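Local coordinates for Sel1 repeat family protein (Pseudomonas aeruginosa, PDB 6LCH) that probably serves as an immunity protein against the type VI secretion effector PldB, built from Sel1 repeats of the TPR clan, at residues W43-I46 with V47-S51; S51-E55 with R56-K60. All coordinates share one frame; numbering follows the deposited sequence.

Interaction 1: W43-I46 with V47-S51; sequences WPRI and VGLYS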
ATOM      1  N   TRP A  43      -4.795  -8.423  23.473  1.00 15.32           N
ATOM      2  CA  TRP A  43      -4.992  -7.032  23.076  1.00 15.50           C
ATOM      3  C   TRP A  43      -4.540  -6.021  24.124  1.00 13.06           C
ATOM      4  O   TRP A  43      -3.913  -5.020  23.734  1.00 13.25           O
ATOM      5  CB  TRP A  43      -6.458  -6.814  22.685  1.00 16.66           C
ATOM      6  CG  TRP A  43      -6.776  -7.475  21.396  1.00 15.19           C
ATOM      7  CD1 TRP A  43      -7.607  -8.530  21.203  1.00 17.58           C
ATOM      8  CD2 TRP A  43      -6.235  -7.146  20.112  1.00 17.73           C
ATOM      9  NE1 TRP A  43      -7.633  -8.874  19.873  1.00 20.66           N
ATOM     10  CE2 TRP A  43      -6.798  -8.038  19.182  1.00 18.10           C
ATOM     11  CE3 TRP A  43      -5.335  -6.176  19.657  1.00 17.90           C
ATOM     12  CZ2 TRP A  43      -6.494  -7.993  17.826  1.00 18.43           C
ATOM     13  CZ3 TRP A  43      -5.033  -6.131  18.308  1.00 16.75           C
ATOM     14  CH2 TRP A  43      -5.612  -7.033  17.409  1.00 19.44           C
ATOM     15  N   PRO A  44      -4.820  -6.185  25.425  1.00 11.46           N
ATOM     16  CA  PRO A  44      -4.229  -5.254  26.401  1.00 12.19           C
ATOM     17  C   PRO A  44      -2.717  -5.163  26.297  1.00 14.42           C
ATOM     18  O   PRO A  44      -2.154  -4.068  26.429  1.00  9.92           O
ATOM     19  CB  PRO A  44      -4.681  -5.831  27.750  1.00 12.65           C
ATOM     20  CG  PRO A  44      -5.957  -6.524  27.439  1.00 11.71           C
ATOM     21  CD  PRO A  44      -5.762  -7.117  26.073  1.00 12.13           C
ATOM     22  N   ARG A  45      -2.043  -6.286  26.042  1.00 13.29           N
ATOM     23  CA  ARG A  45      -0.594  -6.243  25.873  1.00 12.83           C
ATOM     24  C   ARG A  45      -0.206  -5.571  24.561  1.00 10.67           C
ATOM     25  O   ARG A  45       0.737  -4.771  24.524  1.00  7.53           O
ATOM     26  CB  ARG A  45      -0.010  -7.649  25.944  1.00 12.24           C
ATOM     27  CG  ARG A  45       1.470  -7.706  25.619  1.00 17.92           C
ATOM     28  CD  ARG A  45       2.031  -9.097  25.844  1.00 22.43           C
ATOM     29  NE  ARG A  45       3.480  -9.081  26.038  1.00 22.47           N
ATOM     30  CZ  ARG A  45       4.087  -8.654  27.141  1.00 25.95           C
ATOM     31  NH1 ARG A  45       3.375  -8.212  28.171  1.00 26.71           N
ATOM     32  NH2 ARG A  45       5.411  -8.677  27.220  1.00 30.09           N
ATOM     33  N   ILE A  46      -0.911  -5.892  23.472  1.00 10.38           N
ATOM     34  CA  ILE A  46      -0.609  -5.280  22.180  1.00  8.71           C
ATOM     35  C   ILE A  46      -0.713  -3.764  22.281  1.00  7.00           C
ATOM     36  O   ILE A  46       0.170  -3.032  21.822  1.00  7.16           O
ATOM     37  CB  ILE A  46      -1.541  -5.840  21.090  1.00 11.77           C
ATOM     38  CG1 ILE A  46      -1.245  -7.318  20.843  1.00 10.63           C
ATOM     39  CG2 ILE A  46      -1.397  -5.056  19.798  1.00  5.59           C
ATOM     40  CD1 ILE A  46      -2.302  -8.008  20.020  1.00 12.11           C
ATOM     41  N   VAL A  47      -1.790  -3.274  22.900  1.00 11.40           N
ATOM     42  CA  VAL A  47      -1.972  -1.835  23.076  1.00  7.34           C
ATOM     43  C   VAL A  47      -0.854  -1.260  23.935  1.00  8.60           C
ATOM     44  O   VAL A  47      -0.319  -0.183  23.645  1.00  6.86           O
ATOM     45  CB  VAL A  47      -3.358  -1.539  23.679  1.00  6.87           C
ATOM     46  CG1 VAL A  47      -3.455  -0.083  24.119  1.00  6.90           C
ATOM     47  CG2 VAL A  47      -4.465  -1.876  22.684  1.00  8.92           C
ATOM     48  N   GLY A  48      -0.476  -1.973  24.999  1.00  7.86           N
ATOM     49  CA  GLY A  48       0.591  -1.490  25.861  1.00  8.08           C
ATOM     50  C   GLY A  48       1.887  -1.263  25.107  1.00  6.92           C
ATOM     51  O   GLY A  48       2.473  -0.181  25.167  1.00  6.28           O
ATOM     52  N   LEU A  49       2.336  -2.277  24.365  1.00  6.38           N
ATOM     53  CA  LEU A  49       3.569  -2.155  23.595  1.00  6.99           C
ATOM     54  C   LEU A  49       3.471  -1.033  22.569  1.00  6.27           C
ATOM     55  O   LEU A  49       4.347  -0.161  22.500  1.00  5.30           O
ATOM     56  CB  LEU A  49       3.884  -3.479  22.904  1.00  8.15           C
ATOM     57  CG  LEU A  49       4.208  -4.644  23.833  1.00 11.48           C
ATOM     58  CD1 LEU A  49       3.908  -5.959  23.142  1.00 10.78           C
ATOM     59  CD2 LEU A  49       5.663  -4.576  24.266  1.00 11.55           C
ATOM     60  N   TYR A  50       2.409  -1.049  21.756  1.00  5.20           N
ATOM     61  CA  TYR A  50       2.208  -0.010  20.752  1.00  4.65           C
ATOM     62  C   TYR A  50       2.261   1.380  21.372  1.00  4.48           C
ATOM     63  O   TYR A  50       2.954   2.272  20.868  1.00  4.21           O
ATOM     64  CB  TYR A  50       0.867  -0.219  20.046  1.00  5.95           C
ATOM     65  CG  TYR A  50       0.921  -1.099  18.819  1.00  3.83           C
ATOM     66  CD1 TYR A  50       2.115  -1.319  18.142  1.00  5.19           C
ATOM     67  CD2 TYR A  50      -0.232  -1.700  18.327  1.00  5.12           C
ATOM     68  CE1 TYR A  50       2.161  -2.121  17.016  1.00  4.87           C
ATOM     69  CE2 TYR A  50      -0.198  -2.500  17.205  1.00  4.44           C
ATOM     70  CZ  TYR A  50       0.997  -2.707  16.551  1.00  5.61           C
ATOM     71  OH  TYR A  50       1.028  -3.511  15.433  1.00  3.85           O
ATOM     72  N   SER A  51       1.520   1.585  22.465  1.00  5.18           N
ATOM     73  CA  SER A  51       1.477   2.904  23.087  1.00  9.23           C
ATOM     74  C   SER A  51       2.836   3.289  23.653  1.00  7.70           C
ATOM     75  O   SER A  51       3.291   4.427  23.477  1.00  9.07           O
ATOM     76  CB  SER A  51       0.409   2.938  24.179  1.00 11.01           C
ATOM     77  OG  SER A  51      -0.824   2.435  23.693  1.00  9.27           O
TER

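Interaction 2: S51-E55 with R56-K60; sequences SKAAE and RGHWK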
ATOM      1  N   SER A  51       1.520   1.585  22.465  1.00  5.18           N
ATOM      2  CA  SER A  51       1.477   2.904  23.087  1.00  9.23           C
ATOM      3  C   SER A  51       2.836   3.289  23.653  1.00  7.70           C
ATOM      4  O   SER A  51       3.291   4.427  23.477  1.00  9.07           O
ATOM      5  CB  SER A  51       0.409   2.938  24.179  1.00 11.01           C
ATOM      6  OG  SER A  51      -0.824   2.435  23.693  1.00  9.27           O
ATOM      7  N   LYS A  52       3.497   2.350  24.336  1.00  7.76           N
ATOM      8  CA  LYS A  52       4.845   2.594  24.839  1.00  6.82           C
ATOM      9  C   LYS A  52       5.775   3.043  23.719  1.00  7.05           C
ATOM     10  O   LYS A  52       6.553   3.991  23.884  1.00  4.58           O
ATOM     11  CB  LYS A  52       5.392   1.329  25.505  1.00  9.65           C
ATOM     12  CG  LYS A  52       4.947   1.119  26.946  1.00 11.88           C
ATOM     13  CD  LYS A  52       5.519  -0.182  27.516  1.00 10.46           C
ATOM     14  CE  LYS A  52       4.698  -1.397  27.092  1.00 13.46           C
ATOM     15  NZ  LYS A  52       5.331  -2.699  27.467  1.00 16.05           N
ATOM     16  N   ALA A  53       5.700   2.379  22.564  1.00  5.96           N
ATOM     17  CA  ALA A  53       6.512   2.796  21.431  1.00  5.92           C
ATOM     18  C   ALA A  53       6.073   4.162  20.918  1.00  6.69           C
ATOM     19  O   ALA A  53       6.913   4.990  20.546  1.00  4.03           O
ATOM     20  CB  ALA A  53       6.438   1.747  20.324  1.00  7.25           C
ATOM     21  N   ALA A  54       4.762   4.420  20.911  1.00  5.98           N
ATOM     22  CA  ALA A  54       4.251   5.688  20.395  1.00  6.37           C
ATOM     23  C   ALA A  54       4.703   6.862  21.253  1.00  6.59           C
ATOM     24  O   ALA A  54       4.991   7.944  20.731  1.00  7.53           O
ATOM     25  CB  ALA A  54       2.725   5.645  20.319  1.00  6.20           C
ATOM     26  N   GLU A  55       4.755   6.673  22.574  1.00 10.28           N
ATOM     27  CA  GLU A  55       5.201   7.737  23.465  1.00 10.62           C
ATOM     28  C   GLU A  55       6.680   8.043  23.303  1.00 10.89           C
ATOM     29  O   GLU A  55       7.116   9.138  23.672  1.00 13.65           O
ATOM     30  CB  GLU A  55       4.919   7.379  24.927  1.00  9.83           C
ATOM     31  CG  GLU A  55       3.490   6.978  25.246  1.00 14.49           C
ATOM     32  CD  GLU A  55       2.456   7.763  24.467  1.00 18.84           C
ATOM     33  OE1 GLU A  55       1.589   7.124  23.834  1.00 22.15           O
ATOM     34  OE2 GLU A  55       2.500   9.013  24.491  1.00 25.77           O
ATOM     35  N   ARG A  56       7.466   7.101  22.787  1.00 10.02           N
ATOM     36  CA  ARG A  56       8.870   7.366  22.505  1.00  9.37           C
ATOM     37  C   ARG A  56       9.088   7.925  21.107  1.00  9.11           C
ATOM     38  O   ARG A  56      10.236   8.171  20.727  1.00  9.83           O
ATOM     39  CB  ARG A  56       9.703   6.092  22.693  1.00  8.12           C
ATOM     40  CG  ARG A  56       9.973   5.748  24.138  1.00 11.78           C
ATOM     41  CD  ARG A  56      11.009   4.646  24.274  1.00  9.63           C
ATOM     42  NE  ARG A  56      12.382   5.083  24.022  1.00 10.85           N
ATOM     43  CZ  ARG A  56      13.138   5.731  24.906  1.00 11.36           C
ATOM     44  NH1 ARG A  56      12.658   6.034  26.103  1.00 11.79           N
ATOM     45  NH2 ARG A  56      14.377   6.074  24.592  1.00 15.01           N
ATOM     46  N   GLY A  57       8.021   8.127  20.339  1.00  8.48           N
ATOM     47  CA  GLY A  57       8.109   8.731  19.025  1.00  8.08           C
ATOM     48  C   GLY A  57       8.077   7.778  17.850  1.00  6.87           C
ATOM     49  O   GLY A  57       8.300   8.218  16.715  1.00  6.85           O
ATOM     50  N   HIS A  58       7.816   6.495  18.077  1.00  3.78           N
ATOM     51  CA  HIS A  58       7.815   5.522  16.991  1.00  5.70           C
ATOM     52  C   HIS A  58       6.611   5.759  16.086  1.00  3.52           C
ATOM     53  O   HIS A  58       5.465   5.669  16.539  1.00  3.25           O
ATOM     54  CB  HIS A  58       7.791   4.105  17.557  1.00  4.25           C
ATOM     55  CG  HIS A  58       8.255   3.065  16.589  1.00  4.70           C
ATOM     56  ND1 HIS A  58       7.437   2.544  15.608  1.00  5.43           N
ATOM     57  CD2 HIS A  58       9.455   2.454  16.445  1.00  4.26           C
ATOM     58  CE1 HIS A  58       8.112   1.649  14.907  1.00  4.96           C
ATOM     59  NE2 HIS A  58       9.338   1.578  15.393  1.00  7.33           N
ATOM     60  N   TRP A  59       6.859   6.050  14.806  1.00  4.77           N
ATOM     61  CA  TRP A  59       5.759   6.512  13.965  1.00  4.06           C
ATOM     62  C   TRP A  59       4.944   5.369  13.369  1.00  4.82           C
ATOM     63  O   TRP A  59       3.737   5.529  13.153  1.00  4.09           O
ATOM     64  CB  TRP A  59       6.277   7.467  12.881  1.00  3.51           C
ATOM     65  CG  TRP A  59       7.093   6.854  11.791  1.00  4.50           C
ATOM     66  CD1 TRP A  59       8.452   6.738  11.749  1.00  4.55           C
ATOM     67  CD2 TRP A  59       6.604   6.295  10.566  1.00  4.56           C
ATOM     68  NE1 TRP A  59       8.837   6.131  10.579  1.00  6.58           N
ATOM     69  CE2 TRP A  59       7.721   5.848   9.835  1.00  5.64           C
ATOM     70  CE3 TRP A  59       5.326   6.122  10.021  1.00  4.09           C
ATOM     71  CZ2 TRP A  59       7.601   5.244   8.583  1.00  6.80           C
ATOM     72  CZ3 TRP A  59       5.209   5.517   8.781  1.00  5.98           C
ATOM     73  CH2 TRP A  59       6.339   5.087   8.075  1.00  6.74           C
ATOM     74  N   LYS A  60       5.552   4.210  13.117  1.00  4.62           N
ATOM     75  CA  LYS A  60       4.754   3.075  12.667  1.00  4.03           C
ATOM     76  C   LYS A  60       3.876   2.547  13.793  1.00  3.51           C
ATOM     77  O   LYS A  60       2.743   2.112  13.556  1.00  3.49           O
ATOM     78  CB  LYS A  60       5.658   1.978  12.115  1.00  4.76           C
ATOM     79  CG  LYS A  60       6.207   2.298  10.741  1.00  5.53           C
ATOM     80  CD  LYS A  60       7.546   1.636  10.508  1.00  7.43           C
ATOM     81  CE  LYS A  60       7.966   1.762   9.055  1.00  9.52           C
ATOM     82  NZ  LYS A  60       7.181   0.852   8.176  1.00 11.10           N
TER

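Interaction 1: W43-I46 with V47-S51
The Tyr50 ring lies alongside Ile46, both side chains pointing the same way, with Ile46 CG2 3.8 Å from Tyr50 CE2. Ile46 also serves a second ring: its CD1 sits 3.5 Å above one face of the Trp43 indole, offset toward the rim. Trp73 meets Trp43 edge-to-face. All of this belongs to one alpha helix, 43-55, in a Sel1-repeat protein of stacked helices. The two branches of Ile46 divide the work. CG2 is anti to the backbone N and heads for Tyr50, while CG1 stands beside that N (chi1 -67°) and carries CD1 to Trp43. Trp43 packs on Leu68 and Tyr50 on Leu65 of helix 59-70; Tyr50 also touches Ala31 of helix 22-34. The Tyr50 hydroxyl is hydrogen-bonded to Asn64, which ties the ring end to helix 59-70. On another side of the helix, the extended Arg45 chain and Leu49 cross at a slant, with Arg45 CG 3.9 Å from Leu49 CD1. Four backbone i to i+4 bonds join 43-46 to 47-51; the bond from Val47 N to Trp43 O is 2.9 Å long and nearly straight. One turn on, Val47 O is gripped twice by Ser51, whose N and OG come from opposite faces of the carbonyl plane. Ser51 OG lies above that plane, 2.7 Å from Val47 O.

Interaction 2: S51-E55 with R56-K60
Ala53 O is gripped by two backbone donors near the C-terminal end of the helix. His58 N binds Ala53 O at 3.0 Å and is the sounder of the two. Arg56 N reaches Ala53 O at 3.1 Å, but this bond is weak and bent, as is its longer one to Lys52 O. Gly57 N binds Ala54 O at 3.1 Å, standing well above the carbonyl plane. His58 N to Ala53 O (i to i+5) and Gly57 N to Ala54 O (i to i+3) are the two bonds of a Schellman motif. The positive phi of Gly57 (100°) ends the helix and brings His58 N within reach of Ala53 O. The chain lays His58 CB against Ala53, 3.9 Å from Ala53 CB and 3.2 Å from Ala53 O. The His58 ring swings on from there, CG anti to the backbone N (chi1 -160°). Its ND1 caps Ala61 N at the start of the next helix, its NE2 is hydrogen-bonded to Asp25, and the ring stacks with Tyr28. Both ring nitrogens are thus engaged, which should fix its rotation. Arg56 keeps CG 3.9 Å from Lys52 O, and its guanidinium forms a salt bridge with Asp21. The Schellman motif closes one helix and a histidine N-cap opens the next: a tight turn between consecutive helices, consistent with the helical hairpins of Sel1 repeats.

Interactions 1 and 2 follow each other along helix 43-55 and share Ser51. Their centres are about 11 Å apart. Interaction 1 holds the first turns of the helix, where regular i to i+4 bonds run. In interaction 2 that pattern gives way to the Schellman bonds. Helix 22-34 packs against both; helix 59-70 packs against 43-51 and begins within 51-60. Tyr28 of helix 22-34 touches Tyr50 in 43-51 and stacks with His58 in 51-60, while Leu65 of helix 59-70 meets both Tyr50 and Ser51. Together they describe one helix, its exit turn and the first residues of the next helix. The contact centres lie about 24 Å and about 21 Å from the centre of the chain, on the same side of it.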